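Local coordinates for hypothetical protein TA0175 (Thermoplasma acidophilum, PDB 1L6R) that catalyses the magnesium-dependent dephosphorylation of 2-phosphoglycolate to glycolate and, less efficiently, releases phosphate from inorganic pyrophosphate, at residues L22-T25 with K26-E29; I31-A34 with E35-L39; M102-I105 with L106-W110; D199-K202 with A203-F207. The protein carries 1 engineered substitution. All blocks are in the same frame, centred on the assembly; numbering follows the deposited sequence.

Interaction 1: L22-T25 with K26-E29; sequences LIST and KAIE
Ile28 folds back over the residues that lead into its helix. Going outward along its side chain, Ile28 CB sits 3.4 Å from Thr25 O, the carbonyl one turn earlier. CG1 then lies beside the backbone N (chi1 -69°), which brings Ile28 CG1 to 3.3 Å from Ser24 O. Ile28 CD1 carries on to the incoming loop and meets Ile23 CG2 at 3.9 Å, the two isoleucine side chains crossing at roughly a right angle. The contact is apolar and wraps a carbonyl already in use, because Ser24 O accepts from Ile28 N at 3.0 Å, the first bond of the helix backbone. Glu29 N repeats the pattern on Thr25 O.

Ser24 is the N-cap. Its hydroxyl points away from its own backbone N (chi1 164°) and toward the first-turn amides; Ser24 OG accepts from Ala27 N at 3.0 Å with an N-H...O angle of 157°. Water 1 extends the cap: it lies 2.7 Å from Ser24 OG and accepts from Lys26 N at 3.1 Å. Losing the hydroxyl to an alanine here is likely to leave Ala27 N without its capping acceptor and to take from water 1 its Ser24 OG partner.

Beyond the turn, Lys26 NZ forms a salt bridge with Glu215, at the start of helix 215-223. Ile23 and Ile28 both press on Leu59 of helix 49-60, while Ala27 and Ile23 touch Leu16, so the start of helix 25-36 is wedged between helix 49-60 and the loop that follows helix 12-15.

Interaction 2: I31-A34 with E35-L39; sequences IRSA and EKKGL
Ala34 O takes the bond that closes this helix end: Leu39 N reaches it at 3.1 Å and 163°, five residues on, while Lys37 N gives it only a weak, bent bond. Ala34 CB meets Leu39 CD2 at 3.7 Å, methyl against methyl, under the same turn. One turn earlier, Glu35 N donates to Ile31 O at 2.9 Å, nearly in line with the carbonyl. The side chains of Ile31 and Glu35 run side by side in the same direction, and Glu35 CD comes within 3.7 Å of Ile31 CG2.

Together with Gly38 N bonding to Glu35 O, the Leu39 bond makes a Schellman motif, and the Ala34-Leu39 contact is the apolar pair that commonly straddles it. Gly38 takes a phi of 112°, where a CB would be pressed against the carbonyl oxygen of Lys37. Ser33 O faces two donors of Lys37, which come from opposite faces of its plane: the backbone N, and the NZ of a side chain curled back by a bend at chi2 (56°). Since Lys37 CD is modelled only 2.7 Å from Ser33 O, the exact path of that exposed chain is doubtful.

Farther out, Glu35 OE2 accepts from Asn62 N, which holds the carboxylate next to Ile31. Arg32 NE binds Leu59 O at the end of helix 49-60, and Ser33 OG turns back to Glu29 O in its own helix. Phe221 of helix 215-223 packs on both Ala34 and Leu39, and Ile5 touches Leu39 as the chain heads into strand 40-44.

Interaction 3: M102-I105 with L106-W110; sequences MRSI and LTNRW
A short 3-10 turn, residues 106-110, interrupts the loop between helix 87-96 and strand 115-117, and Ser104, Ile105 and Asn108 tie its start together. Asn108 N donates to Ile105 O at 3.0 Å, the three-residue step of a 3-10 helix; the donor stands well above the carbonyl plane, 46° out of it. Side chains add a second link. Asn108 ND2 donates to Ser104 OG at 3.1 Å and 154°, the hydroxyl lying slightly tilted from the amide plane, so the asparagine reaches back four residues along the chain.

Ile105 packs on Thr107 and Asn108. With CG1 set between its own backbone N and carbonyl carbon (chi1 60°), the longer branch runs toward the turn. Ile105 CG1 comes 3.9 Å from Asn108 CG, the two side chains crossing at about a right angle, and Ile105 CD1 ends 3.4 Å from Thr107 OG1.

The loop belongs with the three-stranded antiparallel sheet 115-117, 144-149 and 136-141, consistent with the cap domain that covers the active site in many HAD phosphatases. The side chain of Thr107 is about 7 Å from a bound calcium ion, so the turn lies near a metal site.

Both ends of the Asn108 amide are in use, which fixes its flip: ND2 also donates to Gly116 O of strand 115-117, and OD1 receives NH1 of Arg111. The same NH1 bonds Thr107 OG1, and the Arg111 side chain touches Ile105. Ser104 also packs against Leu93 of helix 87-96.

Interaction 4: D199-K202 with A203-F207; sequences DNIK and AVSDF
The carbonyl of Ile201 is held on both faces of its plane. Ser205 OG donates to Ile201 O from one face at 2.8 Å, standing 43° out of the plane; Val204 N comes to Ile201 O from the other at 3.3 Å and is still more steeply placed, 64° out. Neither donor lies on a lone pair. Over the next carbonyl, Ser205 N bonds Lys202 O at 3.1 Å, again from well above the plane, and water 2 donates to Lys202 O at 2.7 Å. The water's second bond, to Ser205 O, is weak.

Ser205 owes its reach to a first torsion that puts OG beside its backbone N (chi1 -70°), turned back to the last full turn. In that turn Ala203 N still makes the regular helical bond to Asp199 O at 2.9 Å. Val204 CG2 lies 3.4 Å from Ile201 O, so a methyl shares the neighbourhood of the doubly gripped oxygen. Replacing Ser205 by an alanine would probably cost Ile201 O the shorter of these two bonds and leave that face of the carbonyl less firmly held.

This is the end of helix 199-204 in the beta-alpha-beta unit from strand 190-193 to strand 207-208. Ile201 packs on Cys193 and on Phe185 of helix 182-185, whereas Asn200 ND2 bonds Glu132 of the second subunit and Val204 touches Gly135 of that subunit. Where the helical pattern runs out, the hydroxyl of Ser205 and water 2 thus supplement the backbone donors to Ile201 O and Lys202 O.

How the interactions relate
Interactions 1 and 2 follow one another along helix 25-36, its capped start and its Schellman end, with centres about 14 Å apart. That helix leads into strand 40-44 of the large mixed sheet. Interaction 3 comes later, in the loop before strand 115-117 of the small antiparallel sheet; it lies about 35 Å from interaction 2, centre to centre, on the opposite side of the chain's centre. Interaction 4 comes last, on helix 199-204 between two parallel strands of the large sheet, about 23 Å from interaction 1 between centres. Of the four, it alone touches the second subunit. Thus three contacts shape helix ends around the core sheet, where the nucleophile Asp11 ends strand 7-11, and one lies beside the small antiparallel sheet, probably the cap.

Interaction 1: L22-T25 with K26-E29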
loop_
_atom_site.group_PDB
_atom_site.type_symbol
_atom_site.label_atom_id
_atom_site.label_comp_id
_atom_site.label_asym_id
_atom_site.label_seq_id
_atom_site.Cartn_x
_atom_site.Cartn_y
_atom_site.Cartn_z
ATOM N N LEU A 22 12.468 3.582 25.981
ATOM C CA LEU A 22 12.258 2.468 26.903
ATOM C C LEU A 22 10.834 1.958 26.742
ATOM O O LEU A 22 9.919 2.726 26.431
ATOM C CB LEU A 22 12.490 2.909 28.353
ATOM C CG LEU A 22 13.850 3.554 28.649
ATOM C CD1 LEU A 22 13.984 3.788 30.150
ATOM C CD2 LEU A 22 14.972 2.669 28.139
ATOM N N ILE A 23 10.626 0.667 26.957
ATOM C CA ILE A 23 9.289 0.118 26.825
ATOM C C ILE A 23 8.388 0.675 27.940
ATOM O O ILE A 23 8.796 0.804 29.099
ATOM C CB ILE A 23 9.335 -1.440 26.852
ATOM C CG1 ILE A 23 8.039 -2.018 26.286
ATOM C CG2 ILE A 23 9.613 -1.953 28.263
ATOM C CD1 ILE A 23 8.008 -2.002 24.761
ATOM N N SER A 24 7.173 1.042 27.564
ATOM C CA SER A 24 6.212 1.579 28.516
ATOM C C SER A 24 5.581 0.449 29.324
ATOM O O SER A 24 4.946 -0.439 28.761
ATOM C CB SER A 24 5.133 2.339 27.751
ATOM O OG SER A 24 3.998 2.565 28.571
ATOM N N THR A 25 5.751 0.477 30.644
ATOM C CA THR A 25 5.155 -0.577 31.452
ATOM C C THR A 25 3.632 -0.476 31.452
ATOM O O THR A 25 2.942 -1.493 31.534
ATOM C CB THR A 25 5.684 -0.561 32.895
ATOM O OG1 THR A 25 5.437 0.717 33.487
ATOM C CG2 THR A 25 7.173 -0.844 32.905
ATOM N N LYS A 26 3.099 0.739 31.346
ATOM C CA LYS A 26 1.650 0.897 31.280
ATOM C C LYS A 26 1.139 0.251 29.987
ATOM O O LYS A 26 0.090 -0.394 29.975
ATOM C CB LYS A 26 1.259 2.374 31.318
ATOM C CG LYS A 26 1.448 3.022 32.683
ATOM C CD LYS A 26 1.003 4.467 32.656
ATOM C CE LYS A 26 1.239 5.144 33.996
ATOM N NZ LYS A 26 0.869 6.587 33.928
ATOM N N ALA A 27 1.882 0.409 28.893
ATOM C CA ALA A 27 1.466 -0.206 27.631
ATOM C C ALA A 27 1.512 -1.734 27.754
ATOM O O ALA A 27 0.643 -2.436 27.236
ATOM C CB ALA A 27 2.368 0.266 26.489
ATOM N N ILE A 28 2.532 -2.250 28.438
ATOM C CA ILE A 28 2.653 -3.686 28.640
ATOM C C ILE A 28 1.434 -4.215 29.399
ATOM O O ILE A 28 0.839 -5.209 29.001
ATOM C CB ILE A 28 3.921 -4.041 29.452
ATOM C CG1 ILE A 28 5.179 -3.762 28.621
ATOM C CG2 ILE A 28 3.883 -5.515 29.850
ATOM C CD1 ILE A 28 6.478 -3.884 29.417
ATOM N N GLU A 29 1.055 -3.549 30.489
ATOM C CA GLU A 29 -0.098 -4.023 31.248
ATOM C C GLU A 29 -1.393 -3.885 30.452
ATOM O O GLU A 29 -2.279 -4.726 30.576
ATOM C CB GLU A 29 -0.213 -3.299 32.589
ATOM C CG GLU A 29 0.966 -3.553 33.557
ATOM C CD GLU A 29 1.153 -5.027 33.968
ATOM O OE1 GLU A 29 0.295 -5.887 33.658
ATOM O OE2 GLU A 29 2.178 -5.332 34.625
HETATM O O HOH W 1 4.454 3.469 31.123
#

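Interaction 2: I31-A34 with E35-L39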
loop_
_atom_site.group_PDB
_atom_site.type_symbol
_atom_site.label_atom_id
_atom_site.label_comp_id
_atom_site.label_asym_id
_atom_site.label_seq_id
_atom_site.Cartn_x
_atom_site.Cartn_y
_atom_site.Cartn_z
ATOM N N ILE A 31 -1.670 -4.196 27.224
ATOM C CA ILE A 31 -1.656 -5.301 26.283
ATOM C C ILE A 31 -2.055 -6.606 26.980
ATOM O O ILE A 31 -2.896 -7.346 26.479
ATOM C CB ILE A 31 -0.258 -5.446 25.636
ATOM C CG1 ILE A 31 -0.053 -4.325 24.611
ATOM C CG2 ILE A 31 -0.109 -6.824 24.975
ATOM C CD1 ILE A 31 1.377 -4.207 24.117
ATOM N N ARG A 32 -1.463 -6.883 28.136
ATOM C CA ARG A 32 -1.802 -8.117 28.842
ATOM C C ARG A 32 -3.267 -8.139 29.258
ATOM O O ARG A 32 -3.905 -9.184 29.181
ATOM C CB ARG A 32 -0.900 -8.302 30.062
ATOM C CG ARG A 32 0.552 -8.562 29.680
ATOM C CD ARG A 32 1.440 -8.611 30.907
ATOM N NE ARG A 32 2.840 -8.830 30.541
ATOM C CZ ARG A 32 3.860 -8.712 31.386
ATOM N NH1 ARG A 32 3.641 -8.378 32.654
ATOM N NH2 ARG A 32 5.102 -8.909 30.957
ATOM N N SER A 33 -3.796 -6.996 29.685
ATOM C CA SER A 33 -5.198 -6.920 30.086
ATOM C C SER A 33 -6.100 -7.220 28.891
ATOM O O SER A 33 -7.015 -8.039 28.987
ATOM C CB SER A 33 -5.524 -5.534 30.645
ATOM O OG SER A 33 -4.895 -5.317 31.900
ATOM N N ALA A 34 -5.836 -6.576 27.756
ATOM C CA ALA A 34 -6.651 -6.799 26.566
ATOM C C ALA A 34 -6.559 -8.242 26.080
ATOM O O ALA A 34 -7.560 -8.828 25.669
ATOM C CB ALA A 34 -6.241 -5.839 25.455
ATOM N N GLU A 35 -5.361 -8.820 26.121
ATOM C CA GLU A 35 -5.193 -10.203 25.687
ATOM C C GLU A 35 -5.987 -11.152 26.576
ATOM O O GLU A 35 -6.583 -12.106 26.082
ATOM C CB GLU A 35 -3.710 -10.592 25.681
ATOM C CG GLU A 35 -2.910 -9.823 24.643
ATOM C CD GLU A 35 -1.458 -10.247 24.623
ATOM O OE1 GLU A 35 -0.922 -10.526 25.716
ATOM O OE2 GLU A 35 -0.844 -10.300 23.533
ATOM N N LYS A 36 -6.010 -10.889 27.881
ATOM C CA LYS A 36 -6.773 -11.749 28.784
ATOM C C LYS A 36 -8.257 -11.703 28.424
ATOM O O LYS A 36 -8.979 -12.683 28.632
ATOM C CB LYS A 36 -6.586 -11.326 30.246
ATOM C CG LYS A 36 -5.281 -11.802 30.866
ATOM C CD LYS A 36 -5.334 -11.767 32.389
ATOM C CE LYS A 36 -5.687 -10.387 32.911
ATOM N NZ LYS A 36 -5.532 -10.293 34.391
ATOM N N LYS A 37 -8.709 -10.571 27.888
ATOM C CA LYS A 37 -10.108 -10.412 27.496
ATOM C C LYS A 37 -10.394 -10.964 26.103
ATOM O O LYS A 37 -11.517 -10.853 25.604
ATOM C CB LYS A 37 -10.525 -8.938 27.560
ATOM C CG LYS A 37 -10.754 -8.409 28.970
ATOM C CD LYS A 37 -9.522 -8.606 29.822
ATOM C CE LYS A 37 -9.613 -7.892 31.151
ATOM N NZ LYS A 37 -8.316 -8.014 31.864
ATOM N N GLY A 38 -9.376 -11.540 25.468
ATOM C CA GLY A 38 -9.568 -12.138 24.158
ATOM C C GLY A 38 -8.926 -11.518 22.929
ATOM O O GLY A 38 -9.030 -12.089 21.844
ATOM N N LEU A 39 -8.268 -10.372 23.077
ATOM C CA LEU A 39 -7.634 -9.721 21.934
ATOM C C LEU A 39 -6.340 -10.413 21.528
ATOM O O LEU A 39 -5.565 -10.837 22.386
ATOM C CB LEU A 39 -7.321 -8.258 22.268
ATOM C CG LEU A 39 -6.642 -7.418 21.177
ATOM C CD1 LEU A 39 -7.612 -7.174 20.028
ATOM C CD2 LEU A 39 -6.180 -6.094 21.760
#

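Interaction 3: M102-I105 with L106-W110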
loop_
_atom_site.group_PDB
_atom_site.type_symbol
_atom_site.label_atom_id
_atom_site.label_comp_id
_atom_site.label_asym_id
_atom_site.label_seq_id
_atom_site.Cartn_x
_atom_site.Cartn_y
_atom_site.Cartn_z
ATOM N N MET A 102 27.019 6.110 4.006
ATOM C CA MET A 102 26.127 4.995 4.340
ATOM C C MET A 102 26.959 3.898 4.992
ATOM O O MET A 102 27.998 3.491 4.462
ATOM C CB MET A 102 25.456 4.465 3.080
ATOM C CG MET A 102 24.267 3.565 3.348
ATOM S SD MET A 102 23.669 2.804 1.832
ATOM C CE MET A 102 22.129 2.068 2.433
ATOM N N ARG A 103 26.505 3.399 6.134
ATOM C CA ARG A 103 27.273 2.391 6.843
ATOM C C ARG A 103 26.418 1.371 7.577
ATOM O O ARG A 103 25.282 1.651 7.978
ATOM C CB ARG A 103 28.218 3.081 7.830
ATOM C CG ARG A 103 27.547 4.149 8.679
ATOM C CD ARG A 103 28.583 4.973 9.445
ATOM N NE ARG A 103 27.975 5.941 10.355
ATOM C CZ ARG A 103 27.404 7.081 9.975
ATOM N NH1 ARG A 103 27.357 7.416 8.692
ATOM N NH2 ARG A 103 26.880 7.890 10.885
ATOM N N SER A 104 26.993 0.190 7.754
ATOM C CA SER A 104 26.336 -0.915 8.437
ATOM C C SER A 104 26.172 -0.635 9.929
ATOM O O SER A 104 26.853 0.224 10.505
ATOM C CB SER A 104 27.163 -2.191 8.247
ATOM O OG SER A 104 26.471 -3.328 8.737
ATOM N N ILE A 105 25.248 -1.364 10.549
ATOM C CA ILE A 105 25.012 -1.238 11.973
ATOM C C ILE A 105 25.134 -2.624 12.573
ATOM O O ILE A 105 24.963 -3.637 11.877
ATOM C CB ILE A 105 23.630 -0.622 12.281
ATOM C CG1 ILE A 105 22.503 -1.490 11.712
ATOM C CG2 ILE A 105 23.565 0.768 11.689
ATOM C CD1 ILE A 105 21.097 -0.944 11.995
ATOM N N LEU A 106 25.430 -2.673 13.863
ATOM C CA LEU A 106 25.631 -3.953 14.520
ATOM C C LEU A 106 24.493 -4.949 14.343
ATOM O O LEU A 106 24.751 -6.121 14.058
ATOM C CB LEU A 106 25.915 -3.749 16.010
ATOM C CG LEU A 106 26.215 -5.026 16.803
ATOM C CD1 LEU A 106 27.170 -4.717 17.943
ATOM C CD2 LEU A 106 24.916 -5.625 17.332
ATOM N N THR A 107 23.245 -4.511 14.479
ATOM C CA THR A 107 22.144 -5.465 14.371
ATOM C C THR A 107 21.998 -6.142 13.018
ATOM O O THR A 107 21.243 -7.104 12.894
ATOM C CB THR A 107 20.786 -4.836 14.766
ATOM O OG1 THR A 107 20.566 -3.642 14.006
ATOM C CG2 THR A 107 20.754 -4.528 16.268
ATOM N N ASN A 108 22.717 -5.673 12.001
ATOM C CA ASN A 108 22.624 -6.339 10.706
ATOM C C ASN A 108 23.101 -7.786 10.785
ATOM O O ASN A 108 22.739 -8.594 9.936
ATOM C CB ASN A 108 23.419 -5.586 9.640
ATOM C CG ASN A 108 22.682 -4.362 9.136
ATOM O OD1 ASN A 108 21.474 -4.217 9.341
ATOM N ND2 ASN A 108 23.404 -3.480 8.463
ATOM N N ARG A 109 23.881 -8.119 11.814
ATOM C CA ARG A 109 24.365 -9.495 11.967
ATOM C C ARG A 109 23.193 -10.452 12.213
ATOM O O ARG A 109 23.322 -11.674 12.073
ATOM C CB ARG A 109 25.374 -9.589 13.114
ATOM C CG ARG A 109 24.805 -9.305 14.499
ATOM C CD ARG A 109 25.890 -9.437 15.569
ATOM N NE ARG A 109 26.321 -10.829 15.653
ATOM C CZ ARG A 109 27.352 -11.282 16.359
ATOM N NH1 ARG A 109 28.106 -10.462 17.077
ATOM N NH2 ARG A 109 27.632 -12.576 16.331
ATOM N N TRP A 110 22.041 -9.893 12.565
ATOM C CA TRP A 110 20.854 -10.696 12.812
ATOM C C TRP A 110 19.740 -10.458 11.794
ATOM O O TRP A 110 18.639 -10.978 11.954
ATOM C CB TRP A 110 20.325 -10.428 14.222
ATOM C CG TRP A 110 21.322 -10.741 15.291
ATOM C CD1 TRP A 110 22.017 -11.909 15.453
ATOM C CD2 TRP A 110 21.753 -9.871 16.350
ATOM N NE1 TRP A 110 22.855 -11.814 16.536
ATOM C CE2 TRP A 110 22.715 -10.577 17.107
ATOM C CE3 TRP A 110 21.417 -8.566 16.734
ATOM C CZ2 TRP A 110 23.344 -10.022 18.221
ATOM C CZ3 TRP A 110 22.042 -8.011 17.847
ATOM C CH2 TRP A 110 22.996 -8.743 18.577
#

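Interaction 4: D199-K202 with A203-F207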
loop_
_atom_site.group_PDB
_atom_site.type_symbol
_atom_site.label_atom_id
_atom_site.label_comp_id
_atom_site.label_asym_id
_atom_site.label_seq_id
_atom_site.Cartn_x
_atom_site.Cartn_y
_atom_site.Cartn_z
ATOM N N ASP A 199 0.022 14.636 11.563
ATOM C CA ASP A 199 -1.283 15.118 11.153
ATOM C C ASP A 199 -1.981 14.179 10.178
ATOM O O ASP A 199 -3.174 13.943 10.309
ATOM C CB ASP A 199 -1.169 16.499 10.493
ATOM C CG ASP A 199 -0.951 17.620 11.495
ATOM O OD1 ASP A 199 -1.086 17.394 12.716
ATOM O OD2 ASP A 199 -0.656 18.750 11.044
ATOM N N ASN A 200 -1.254 13.648 9.197
ATOM C CA ASN A 200 -1.894 12.778 8.213
ATOM C C ASN A 200 -2.388 11.470 8.825
ATOM O O ASN A 200 -3.415 10.929 8.403
ATOM C CB ASN A 200 -0.948 12.500 7.036
ATOM C CG ASN A 200 -0.903 13.650 6.042
ATOM O OD1 ASN A 200 -1.491 14.709 6.263
ATOM N ND2 ASN A 200 -0.196 13.444 4.940
ATOM N N ILE A 201 -1.664 10.968 9.822
ATOM C CA ILE A 201 -2.073 9.742 10.495
ATOM C C ILE A 201 -3.315 10.050 11.333
ATOM O O ILE A 201 -4.268 9.288 11.331
ATOM C CB ILE A 201 -0.926 9.176 11.371
ATOM C CG1 ILE A 201 0.138 8.520 10.471
ATOM C CG2 ILE A 201 -1.470 8.159 12.379
ATOM C CD1 ILE A 201 -0.335 7.272 9.718
ATOM N N LYS A 202 -3.320 11.179 12.034
ATOM C CA LYS A 202 -4.494 11.535 12.820
ATOM C C LYS A 202 -5.728 11.689 11.935
ATOM O O LYS A 202 -6.822 11.242 12.283
ATOM C CB LYS A 202 -4.278 12.862 13.551
ATOM C CG LYS A 202 -3.300 12.793 14.709
ATOM C CD LYS A 202 -3.224 14.132 15.432
ATOM C CE LYS A 202 -2.317 14.050 16.642
ATOM N NZ LYS A 202 -2.293 15.349 17.378
ATOM N N ALA A 203 -5.548 12.321 10.781
ATOM C CA ALA A 203 -6.663 12.584 9.879
ATOM C C ALA A 203 -7.400 11.355 9.363
ATOM O O ALA A 203 -8.569 11.451 8.975
ATOM C CB ALA A 203 -6.187 13.455 8.712
ATOM N N VAL A 204 -6.743 10.199 9.355
ATOM C CA VAL A 204 -7.415 8.982 8.895
ATOM C C VAL A 204 -7.726 8.020 10.036
ATOM O O VAL A 204 -8.267 6.936 9.811
ATOM C CB VAL A 204 -6.582 8.227 7.826
ATOM C CG1 VAL A 204 -6.434 9.098 6.574
ATOM C CG2 VAL A 204 -5.214 7.850 8.389
ATOM N N SER A 205 -7.407 8.425 11.262
ATOM C CA SER A 205 -7.637 7.563 12.423
ATOM C C SER A 205 -9.073 7.597 12.921
ATOM O O SER A 205 -9.750 8.623 12.842
ATOM C CB SER A 205 -6.705 7.957 13.575
ATOM O OG SER A 205 -5.358 7.627 13.281
ATOM N N ASP A 206 -9.537 6.457 13.426
ATOM C CA ASP A 206 -10.881 6.371 13.986
ATOM C C ASP A 206 -10.878 6.947 15.394
ATOM O O ASP A 206 -11.892 7.436 15.878
ATOM C CB ASP A 206 -11.347 4.918 14.020
ATOM C CG ASP A 206 -11.571 4.364 12.642
ATOM O OD1 ASP A 206 -12.492 4.862 11.957
ATOM O OD2 ASP A 206 -10.838 3.444 12.233
ATOM N N PHE A 207 -9.727 6.891 16.054
ATOM C CA PHE A 207 -9.602 7.420 17.399
ATOM C C PHE A 207 -8.211 8.003 17.598
ATOM O O PHE A 207 -7.201 7.328 17.356
ATOM C CB PHE A 207 -9.849 6.322 18.441
ATOM C CG PHE A 207 -9.765 6.808 19.862
ATOM C CD1 PHE A 207 -10.768 7.610 20.396
ATOM C CD2 PHE A 207 -8.670 6.483 20.659
ATOM C CE1 PHE A 207 -10.682 8.082 21.707
ATOM C CE2 PHE A 207 -8.575 6.946 21.965
ATOM C CZ PHE A 207 -9.581 7.747 22.494
HETATM O O HOH W 2 -9.264 11.973 13.197
#